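PDB 5I62: potential RNA-dependent RNA polymerase from Human picobirnavirus, which catalyses RNA-templated synthesis of RNA from ribonucleoside triphosphates, probably serving both transcription and replication of the double-stranded RNA genome. Local coordinates for residues E238-R243 / T397-W402; L280-L285 / D292-V297. All coordinates share one frame; numbering follows the deposited sequence.

Interaction 1 of 2, residues E238-R243 / T397-W402; sequences EAVDRR and TYLRRW
Tyr398, the last residue of strand 395-398, offers the edge of its ring to Val240 on helix 237-250. Val240 CG1 lies near the ring plane, 3.6 Å from Tyr398 CD2 and nearly as close to CE2, so one branch of the valine abuts one side of the phenol. That branch stands opposite the backbone N of Val240 (chi1 170°), which leaves CG2 beside that N, on the side where Leu399 lies. Leu399 meets it loosely: its CD1 stays 4.4 Å from Val240 CG2. The leucine also folds back over its neighbour, with Leu399 CG centred over one face of the Tyr398 ring, so that face and edge of the phenol are both packed by aliphatic carbon. Tyr398 and Leu399 also touch Asp360 of strand 360-363. No hydrogen bond joins 238-243 to 397-402. At Arg401 the chain has turned back, and Arg401 N and O pair with Tyr398 O and N. The Arg401 side chain reaches across the bend, where NH1 donates to Leu399 O at 2.7 Å; the carbonyl oxygen lies in the guanidinium plane and the N-H...O angle is 155°. This tight β-hairpin, closed by a type I′ turn from Tyr398 to Arg401, following palm strand 390-392 in the chain and packed on strands 355-357 and 360-363, is consistent with motif E, the primer-grip hairpin of viral RNA polymerases.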
ATOM      1  N   GLU A 238      -4.259  -9.894  12.494  1.00 23.66           N
ATOM      2  CA  GLU A 238      -4.310 -10.394  13.864  1.00 25.93           C
ATOM      3  C   GLU A 238      -3.031 -10.043  14.628  1.00 19.92           C
ATOM      4  O   GLU A 238      -3.081  -9.739  15.828  1.00 21.33           O
ATOM      5  CB  GLU A 238      -4.571 -11.901  13.852  1.00 28.69           C
ATOM      6  CG  GLU A 238      -5.988 -12.280  13.366  1.00 31.30           C
ATOM      7  CD  GLU A 238      -6.208 -12.061  11.857  1.00 35.85           C
ATOM      8  OE1 GLU A 238      -5.255 -12.247  11.061  1.00 29.20           O
ATOM      9  OE2 GLU A 238      -7.345 -11.702  11.466  1.00 36.38           O
ATOM     10  N   ALA A 239      -1.881 -10.061  13.951  1.00 20.13           N
ATOM     11  CA  ALA A 239      -0.649  -9.594  14.593  1.00 21.78           C
ATOM     12  C   ALA A 239      -0.724  -8.101  14.893  1.00 18.55           C
ATOM     13  O   ALA A 239      -0.202  -7.636  15.914  1.00 18.34           O
ATOM     14  CB  ALA A 239       0.566  -9.903  13.724  1.00 23.40           C
ATOM     15  N   VAL A 240      -1.357  -7.331  14.002  1.00 18.62           N
ATOM     16  CA  VAL A 240      -1.552  -5.903  14.253  1.00 19.24           C
ATOM     17  C   VAL A 240      -2.405  -5.704  15.492  1.00 16.60           C
ATOM     18  O   VAL A 240      -2.105  -4.860  16.342  1.00 16.16           O
ATOM     19  CB  VAL A 240      -2.193  -5.210  13.034  1.00 16.78           C
ATOM     20  CG1 VAL A 240      -2.623  -3.779  13.407  1.00 13.73           C
ATOM     21  CG2 VAL A 240      -1.233  -5.172  11.865  1.00 14.97           C
ATOM     22  N   ASP A 241      -3.512  -6.449  15.578  1.00 15.77           N
ATOM     23  CA  ASP A 241      -4.454  -6.321  16.683  1.00 18.87           C
ATOM     24  C   ASP A 241      -3.799  -6.681  18.007  1.00 16.57           C
ATOM     25  O   ASP A 241      -4.073  -6.055  19.036  1.00 17.41           O
ATOM     26  CB  ASP A 241      -5.676  -7.213  16.448  1.00 18.63           C
ATOM     27  CG  ASP A 241      -6.478  -6.804  15.210  1.00 29.45           C
ATOM     28  OD1 ASP A 241      -6.206  -5.706  14.664  1.00 24.95           O
ATOM     29  OD2 ASP A 241      -7.387  -7.570  14.787  1.00 29.49           O
ATOM     30  N   ARG A 242      -2.944  -7.698  18.007  1.00 17.91           N
ATOM     31  CA  ARG A 242      -2.272  -8.051  19.246  1.00 20.49           C
ATOM     32  C   ARG A 242      -1.387  -6.921  19.733  1.00 16.67           C
ATOM     33  O   ARG A 242      -1.337  -6.646  20.930  1.00 16.89           O
ATOM     34  CB  ARG A 242      -1.466  -9.328  19.105  1.00 23.52           C
ATOM     35  CG  ARG A 242      -2.349 -10.548  19.128  1.00 35.57           C
ATOM     36  CD  ARG A 242      -1.535 -11.783  19.349  1.00 44.31           C
ATOM     37  NE  ARG A 242      -0.158 -11.545  18.936  1.00 41.05           N
ATOM     38  CZ  ARG A 242       0.338 -11.995  17.784  1.00 39.63           C
ATOM     39  NH1 ARG A 242      -0.436 -12.687  16.940  1.00 40.11           N
ATOM     40  NH2 ARG A 242       1.606 -11.729  17.464  1.00 37.17           N
ATOM     41  N   ARG A 243      -0.675  -6.253  18.822  1.00 17.66           N
ATOM     42  CA  ARG A 243       0.189  -5.163  19.259  1.00 16.36           C
ATOM     43  C   ARG A 243      -0.617  -3.931  19.667  1.00 17.49           C
ATOM     44  O   ARG A 243      -0.242  -3.232  20.618  1.00 15.99           O
ATOM     45  CB  ARG A 243       1.214  -4.814  18.189  1.00 19.21           C
ATOM     46  CG  ARG A 243       2.289  -3.873  18.723  1.00 18.92           C
ATOM     47  CD  ARG A 243       3.641  -4.111  18.107  1.00 20.90           C
ATOM     48  NE  ARG A 243       4.115  -5.486  18.264  1.00 25.95           N
ATOM     49  CZ  ARG A 243       5.192  -5.971  17.645  1.00 25.90           C
ATOM     50  NH1 ARG A 243       5.900  -5.183  16.839  1.00 22.93           N
ATOM     51  NH2 ARG A 243       5.561  -7.237  17.821  1.00 24.11           N
ATOM     52  N   THR A 397      -7.328   4.542  15.173  1.00 17.96           N
ATOM     53  CA  THR A 397      -7.534   4.012  13.835  1.00 19.40           C
ATOM     54  C   THR A 397      -6.168   3.757  13.237  1.00 19.94           C
ATOM     55  O   THR A 397      -5.256   4.571  13.399  1.00 24.44           O
ATOM     56  CB  THR A 397      -8.347   4.970  12.954  1.00 22.81           C
ATOM     57  OG1 THR A 397      -7.679   6.237  12.906  1.00 31.02           O
ATOM     58  CG2 THR A 397      -9.743   5.174  13.526  1.00 21.48           C
ATOM     59  N   TYR A 398      -6.024   2.618  12.577  1.00 17.71           N
ATOM     60  CA  TYR A 398      -4.757   2.209  11.993  1.00 17.24           C
ATOM     61  C   TYR A 398      -5.099   1.283  10.843  1.00 19.17           C
ATOM     62  O   TYR A 398      -5.885   0.354  11.031  1.00 17.12           O
ATOM     63  CB  TYR A 398      -3.871   1.498  13.030  1.00 14.78           C
ATOM     64  CG  TYR A 398      -2.527   1.045  12.518  1.00 14.87           C
ATOM     65  CD1 TYR A 398      -1.665   1.932  11.882  1.00 19.03           C
ATOM     66  CD2 TYR A 398      -2.114  -0.277  12.667  1.00 15.65           C
ATOM     67  CE1 TYR A 398      -0.428   1.516  11.418  1.00 16.93           C
ATOM     68  CE2 TYR A 398      -0.872  -0.701  12.204  1.00 17.57           C
ATOM     69  CZ  TYR A 398      -0.036   0.205  11.575  1.00 16.88           C
ATOM     70  OH  TYR A 398       1.204  -0.205  11.118  1.00 15.87           O
ATOM     71  N   LEU A 399      -4.553   1.576   9.659  1.00 18.61           N
ATOM     72  CA  LEU A 399      -4.807   0.804   8.432  1.00 18.05           C
ATOM     73  C   LEU A 399      -6.299   0.739   8.121  1.00 18.45           C
ATOM     74  O   LEU A 399      -6.811  -0.289   7.681  1.00 17.49           O
ATOM     75  CB  LEU A 399      -4.211  -0.603   8.524  1.00 18.52           C
ATOM     76  CG  LEU A 399      -2.713  -0.657   8.849  1.00 19.82           C
ATOM     77  CD1 LEU A 399      -2.221  -2.109   8.877  1.00 23.22           C
ATOM     78  CD2 LEU A 399      -1.893   0.184   7.864  1.00 20.93           C
ATOM     79  N   ARG A 400      -6.995   1.851   8.369  1.00 16.71           N
ATOM     80  CA  ARG A 400      -8.437   1.985   8.151  1.00 19.96           C
ATOM     81  C   ARG A 400      -9.258   0.978   8.962  1.00 19.90           C
ATOM     82  O   ARG A 400     -10.370   0.609   8.566  1.00 18.90           O
ATOM     83  CB  ARG A 400      -8.787   1.896   6.664  1.00 25.46           C
ATOM     84  CG  ARG A 400      -8.290   3.106   5.867  1.00 27.53           C
ATOM     85  CD  ARG A 400      -8.756   3.033   4.415  1.00 42.89           C
ATOM     86  NE  ARG A 400      -7.795   3.613   3.473  1.00 47.67           N
ATOM     87  CZ  ARG A 400      -7.584   4.918   3.324  1.00 51.43           C
ATOM     88  NH1 ARG A 400      -8.260   5.799   4.060  1.00 51.11           N
ATOM     89  NH2 ARG A 400      -6.691   5.346   2.437  1.00 52.61           N
ATOM     90  N   ARG A 401      -8.740   0.561  10.121  1.00 15.89           N
ATOM     91  CA  ARG A 401      -9.506  -0.218  11.086  1.00 15.72           C
ATOM     92  C   ARG A 401      -9.579   0.535  12.410  1.00 18.10           C
ATOM     93  O   ARG A 401      -8.590   1.128  12.854  1.00 17.16           O
ATOM     94  CB  ARG A 401      -8.886  -1.587  11.359  1.00 18.81           C
ATOM     95  CG  ARG A 401      -9.283  -2.678  10.401  1.00 21.78           C
ATOM     96  CD  ARG A 401      -8.345  -2.677   9.258  1.00 21.14           C
ATOM     97  NE  ARG A 401      -8.531  -3.817   8.357  1.00 25.00           N
ATOM     98  CZ  ARG A 401      -8.049  -3.825   7.123  1.00 30.98           C
ATOM     99  NH1 ARG A 401      -7.403  -2.749   6.683  1.00 25.43           N
ATOM    100  NH2 ARG A 401      -8.221  -4.881   6.329  1.00 31.57           N
ATOM    101  N   TRP A 402     -10.741   0.462  13.050  1.00 17.21           N
ATOM    102  CA  TRP A 402     -10.988   1.077  14.350  1.00 16.18           C
ATOM    103  C   TRP A 402     -10.728   0.057  15.446  1.00 16.29           C
ATOM    104  O   TRP A 402     -11.083  -1.114  15.315  1.00 17.82           O
ATOM    105  CB  TRP A 402     -12.430   1.566  14.398  1.00 16.44           C
ATOM    106  CG  TRP A 402     -12.990   2.062  15.693  1.00 20.74           C
ATOM    107  CD1 TRP A 402     -13.040   3.352  16.115  1.00 19.95           C
ATOM    108  CD2 TRP A 402     -13.675   1.286  16.690  1.00 17.61           C
ATOM    109  NE1 TRP A 402     -13.691   3.432  17.320  1.00 20.98           N
ATOM    110  CE2 TRP A 402     -14.086   2.176  17.696  1.00 21.27           C
ATOM    111  CE3 TRP A 402     -13.967  -0.075  16.827  1.00 19.45           C
ATOM    112  CZ2 TRP A 402     -14.773   1.755  18.833  1.00 21.75           C
ATOM    113  CZ3 TRP A 402     -14.646  -0.496  17.958  1.00 21.30           C
ATOM    114  CH2 TRP A 402     -15.053   0.424  18.940  1.00 21.77           C
TER

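Interaction 2 of 2, residues L280-L285 / D292-V297; sequences LLADLL and DWLERV
Leu294 is the residue that helix 288-296 presses most deeply against helix 271-284, and it meets three side chains there. Its CD1 rests 3.7 Å from Ala282 CB, close enough to touch the helix backbone at Ala282 CA as well, while the other methyl, CD2, lies 3.9 Å from Leu281 CB. The leucine takes chi1 -74°, with CG turned opposite its own carbonyl carbon, and this carries both branches across to the facing helix. Leu285, the first residue there whose backbone departs from helical angles, follows at a looser 4.3 Å, from its CD1 to Leu294 CG. The two elements make an antiparallel helical hairpin, their segment axes 10.8 Å apart and 164° from one N-to-C direction to the other, joined by a very short connection within the catalytic region of the polymerase, between palm strand 257-261 and helix 327-345 in sequence. On its buried side the seam is filled by Trp293. Leu281 CD1 comes to the edge of the indole, near its plane, 4.0 Å from Trp293 CZ3, whereas Leu285 CD1 approaches obliquely and stays 4.3 Å from Trp293 CE3. Helix 208-228 closes in here: Arg213 O accepts a hydrogen bond from Trp293 NE1, and Tyr218 packs edge-to-face with the indole. On the opposite flank the seam opens to solvent. Ala282 is exposed there even though its methyl group touches Leu294, and exposed Glu295 forms a salt bridge across the seam, from OE2 to NZ of Lys278 on helix 271-284.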
ATOM      1  N   LEU A 280      20.112   2.172   7.906  1.00 17.02           N
ATOM      2  CA  LEU A 280      19.479   1.020   8.543  1.00 16.71           C
ATOM      3  C   LEU A 280      19.735  -0.256   7.751  1.00 18.77           C
ATOM      4  O   LEU A 280      20.008  -1.319   8.326  1.00 18.66           O
ATOM      5  CB  LEU A 280      17.983   1.262   8.685  1.00 16.92           C
ATOM      6  CG  LEU A 280      17.610   2.463   9.552  1.00 20.77           C
ATOM      7  CD1 LEU A 280      16.099   2.682   9.498  1.00 18.04           C
ATOM      8  CD2 LEU A 280      18.079   2.232  10.981  1.00 17.49           C
ATOM      9  N   LEU A 281      19.604  -0.174   6.422  1.00 17.56           N
ATOM     10  CA  LEU A 281      19.867  -1.337   5.577  1.00 19.87           C
ATOM     11  C   LEU A 281      21.321  -1.785   5.692  1.00 19.98           C
ATOM     12  O   LEU A 281      21.608  -2.988   5.731  1.00 20.02           O
ATOM     13  CB  LEU A 281      19.526  -1.015   4.121  1.00 17.55           C
ATOM     14  CG  LEU A 281      18.030  -0.887   3.881  1.00 19.91           C
ATOM     15  CD1 LEU A 281      17.778  -0.471   2.430  1.00 19.74           C
ATOM     16  CD2 LEU A 281      17.382  -2.218   4.182  1.00 17.98           C
ATOM     17  N   ALA A 282      22.254  -0.832   5.752  1.00 16.90           N
ATOM     18  CA  ALA A 282      23.659  -1.207   5.882  1.00 20.89           C
ATOM     19  C   ALA A 282      23.913  -1.921   7.207  1.00 22.10           C
ATOM     20  O   ALA A 282      24.744  -2.836   7.282  1.00 21.71           O
ATOM     21  CB  ALA A 282      24.552   0.024   5.735  1.00 23.66           C
ATOM     22  N   ASP A 283      23.196  -1.527   8.264  1.00 20.17           N
ATOM     23  CA  ASP A 283      23.290  -2.238   9.537  1.00 21.93           C
ATOM     24  C   ASP A 283      22.766  -3.664   9.416  1.00 23.81           C
ATOM     25  O   ASP A 283      23.377  -4.610   9.925  1.00 24.06           O
ATOM     26  CB  ASP A 283      22.511  -1.484  10.622  1.00 22.34           C
ATOM     27  CG  ASP A 283      22.743  -2.065  12.012  1.00 27.30           C
ATOM     28  OD1 ASP A 283      23.842  -1.867  12.557  1.00 29.14           O
ATOM     29  OD2 ASP A 283      21.840  -2.743  12.547  1.00 26.11           O
ATOM     30  N   LEU A 284      21.622  -3.832   8.750  1.00 19.70           N
ATOM     31  CA  LEU A 284      20.978  -5.139   8.646  1.00 22.74           C
ATOM     32  C   LEU A 284      21.745  -6.096   7.738  1.00 20.77           C
ATOM     33  O   LEU A 284      21.663  -7.318   7.914  1.00 19.44           O
ATOM     34  CB  LEU A 284      19.550  -4.972   8.126  1.00 19.31           C
ATOM     35  CG  LEU A 284      18.533  -4.352   9.099  1.00 23.40           C
ATOM     36  CD1 LEU A 284      17.270  -3.893   8.365  1.00 21.51           C
ATOM     37  CD2 LEU A 284      18.161  -5.370  10.142  1.00 23.54           C
ATOM     38  N   LEU A 285      22.465  -5.572   6.759  1.00 18.64           N
ATOM     39  CA  LEU A 285      23.068  -6.403   5.727  1.00 22.15           C
ATOM     40  C   LEU A 285      24.505  -6.766   6.087  1.00 26.69           C
ATOM     41  O   LEU A 285      25.157  -6.102   6.888  1.00 22.95           O
ATOM     42  CB  LEU A 285      23.043  -5.689   4.382  1.00 18.51           C
ATOM     43  CG  LEU A 285      21.707  -5.634   3.641  1.00 22.07           C
ATOM     44  CD1 LEU A 285      21.723  -4.457   2.675  1.00 23.01           C
ATOM     45  CD2 LEU A 285      21.471  -6.940   2.888  1.00 20.34           C
ATOM     46  N   ASP A 292      27.911  -3.436  -2.515  1.00 26.81           N
ATOM     47  CA  ASP A 292      27.671  -3.042  -3.900  1.00 29.84           C
ATOM     48  C   ASP A 292      26.212  -2.691  -4.142  1.00 24.92           C
ATOM     49  O   ASP A 292      25.913  -1.719  -4.842  1.00 27.63           O
ATOM     50  CB  ASP A 292      28.091  -4.161  -4.838  1.00 34.16           C
ATOM     51  CG  ASP A 292      29.552  -4.095  -5.181  1.00 46.14           C
ATOM     52  OD1 ASP A 292      30.079  -2.965  -5.282  1.00 54.82           O
ATOM     53  OD2 ASP A 292      30.183  -5.162  -5.313  1.00 47.83           O
ATOM     54  N   TRP A 293      25.302  -3.510  -3.617  1.00 23.34           N
ATOM     55  CA  TRP A 293      23.874  -3.246  -3.718  1.00 20.09           C
ATOM     56  C   TRP A 293      23.516  -1.866  -3.165  1.00 20.94           C
ATOM     57  O   TRP A 293      22.706  -1.143  -3.756  1.00 19.87           O
ATOM     58  CB  TRP A 293      23.108  -4.341  -2.980  1.00 17.63           C
ATOM     59  CG  TRP A 293      21.619  -4.260  -3.113  1.00 18.58           C
ATOM     60  CD1 TRP A 293      20.838  -4.908  -4.037  1.00 16.42           C
ATOM     61  CD2 TRP A 293      20.724  -3.495  -2.293  1.00 17.10           C
ATOM     62  NE1 TRP A 293      19.519  -4.592  -3.840  1.00 15.21           N
ATOM     63  CE2 TRP A 293      19.416  -3.723  -2.781  1.00 16.80           C
ATOM     64  CE3 TRP A 293      20.900  -2.643  -1.190  1.00 19.79           C
ATOM     65  CZ2 TRP A 293      18.287  -3.134  -2.203  1.00 14.63           C
ATOM     66  CZ3 TRP A 293      19.778  -2.048  -0.623  1.00 18.48           C
ATOM     67  CH2 TRP A 293      18.488  -2.303  -1.130  1.00 16.50           C
ATOM     68  N   LEU A 294      24.104  -1.492  -2.023  1.00 17.46           N
ATOM     69  CA  LEU A 294      23.770  -0.217  -1.399  1.00 20.33           C
ATOM     70  C   LEU A 294      24.233   0.963  -2.247  1.00 22.51           C
ATOM     71  O   LEU A 294      23.584   2.018  -2.255  1.00 21.51           O
ATOM     72  CB  LEU A 294      24.384  -0.153   0.001  1.00 21.38           C
ATOM     73  CG  LEU A 294      23.677  -1.019   1.042  1.00 21.64           C
ATOM     74  CD1 LEU A 294      24.601  -1.306   2.233  1.00 20.51           C
ATOM     75  CD2 LEU A 294      22.393  -0.316   1.513  1.00 18.72           C
ATOM     76  N   GLU A 295      25.348   0.807  -2.965  1.00 23.14           N
ATOM     77  CA  GLU A 295      25.859   1.895  -3.791  1.00 22.57           C
ATOM     78  C   GLU A 295      25.186   1.932  -5.158  1.00 24.23           C
ATOM     79  O   GLU A 295      25.011   3.012  -5.726  1.00 23.27           O
ATOM     80  CB  GLU A 295      27.370   1.788  -3.945  1.00 30.26           C
ATOM     81  CG  GLU A 295      28.134   1.960  -2.629  1.00 38.74           C
ATOM     82  CD  GLU A 295      27.856   3.311  -1.975  1.00 41.06           C
ATOM     83  OE1 GLU A 295      27.836   4.340  -2.696  1.00 48.76           O
ATOM     84  OE2 GLU A 295      27.614   3.332  -0.752  1.00 36.26           O
ATOM     85  N   ARG A 296      24.831   0.770  -5.715  1.00 20.39           N
ATOM     86  CA  ARG A 296      24.378   0.671  -7.103  1.00 23.55           C
ATOM     87  C   ARG A 296      22.871   0.588  -7.261  1.00 20.83           C
ATOM     88  O   ARG A 296      22.321   1.206  -8.168  1.00 16.82           O
ATOM     89  CB  ARG A 296      24.966  -0.564  -7.786  1.00 28.73           C
ATOM     90  CG  ARG A 296      26.350  -0.422  -8.346  1.00 38.41           C
ATOM     91  CD  ARG A 296      26.914  -1.815  -8.607  1.00 37.33           C
ATOM     92  NE  ARG A 296      26.766  -2.255  -9.988  1.00 38.74           N
ATOM     93  CZ  ARG A 296      27.509  -1.794 -10.988  1.00 42.09           C
ATOM     94  NH1 ARG A 296      28.438  -0.868 -10.758  1.00 47.33           N
ATOM     95  NH2 ARG A 296      27.329  -2.252 -12.211  1.00 39.41           N
ATOM     96  N   VAL A 297      22.205  -0.217  -6.442  1.00 15.89           N
ATOM     97  CA  VAL A 297      20.792  -0.541  -6.634  1.00 18.17           C
ATOM     98  C   VAL A 297      19.891   0.313  -5.756  1.00 18.72           C
ATOM     99  O   VAL A 297      18.889   0.859  -6.221  1.00 16.54           O
ATOM    100  CB  VAL A 297      20.549  -2.043  -6.359  1.00 17.63           C
ATOM    101  CG1 VAL A 297      19.058  -2.375  -6.515  1.00 14.50           C
ATOM    102  CG2 VAL A 297      21.421  -2.915  -7.254  1.00 19.30           C
TER

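How the interactions relate
Interaction 2 is nested in the long chain excursion that interaction 1 closes, yet the two do not touch: their centres are 31 Å apart, their nearest atoms about 14 Å, and no helix or strand is shared. Both are apolar and lack cross-segment hydrogen bonds. Interaction 1 joins parts distant in sequence, a helix and a β-hairpin, through a small buried patch of 98 Å² against palm strands 355-357 and 360-363. Interaction 2 pairs sequence neighbours, helix with helix, buries about twice the area, and lies farther from the chain centre, with one exposed margin. Aromatic edges serve both, a tyrosine in the former and a tryptophan in the latter.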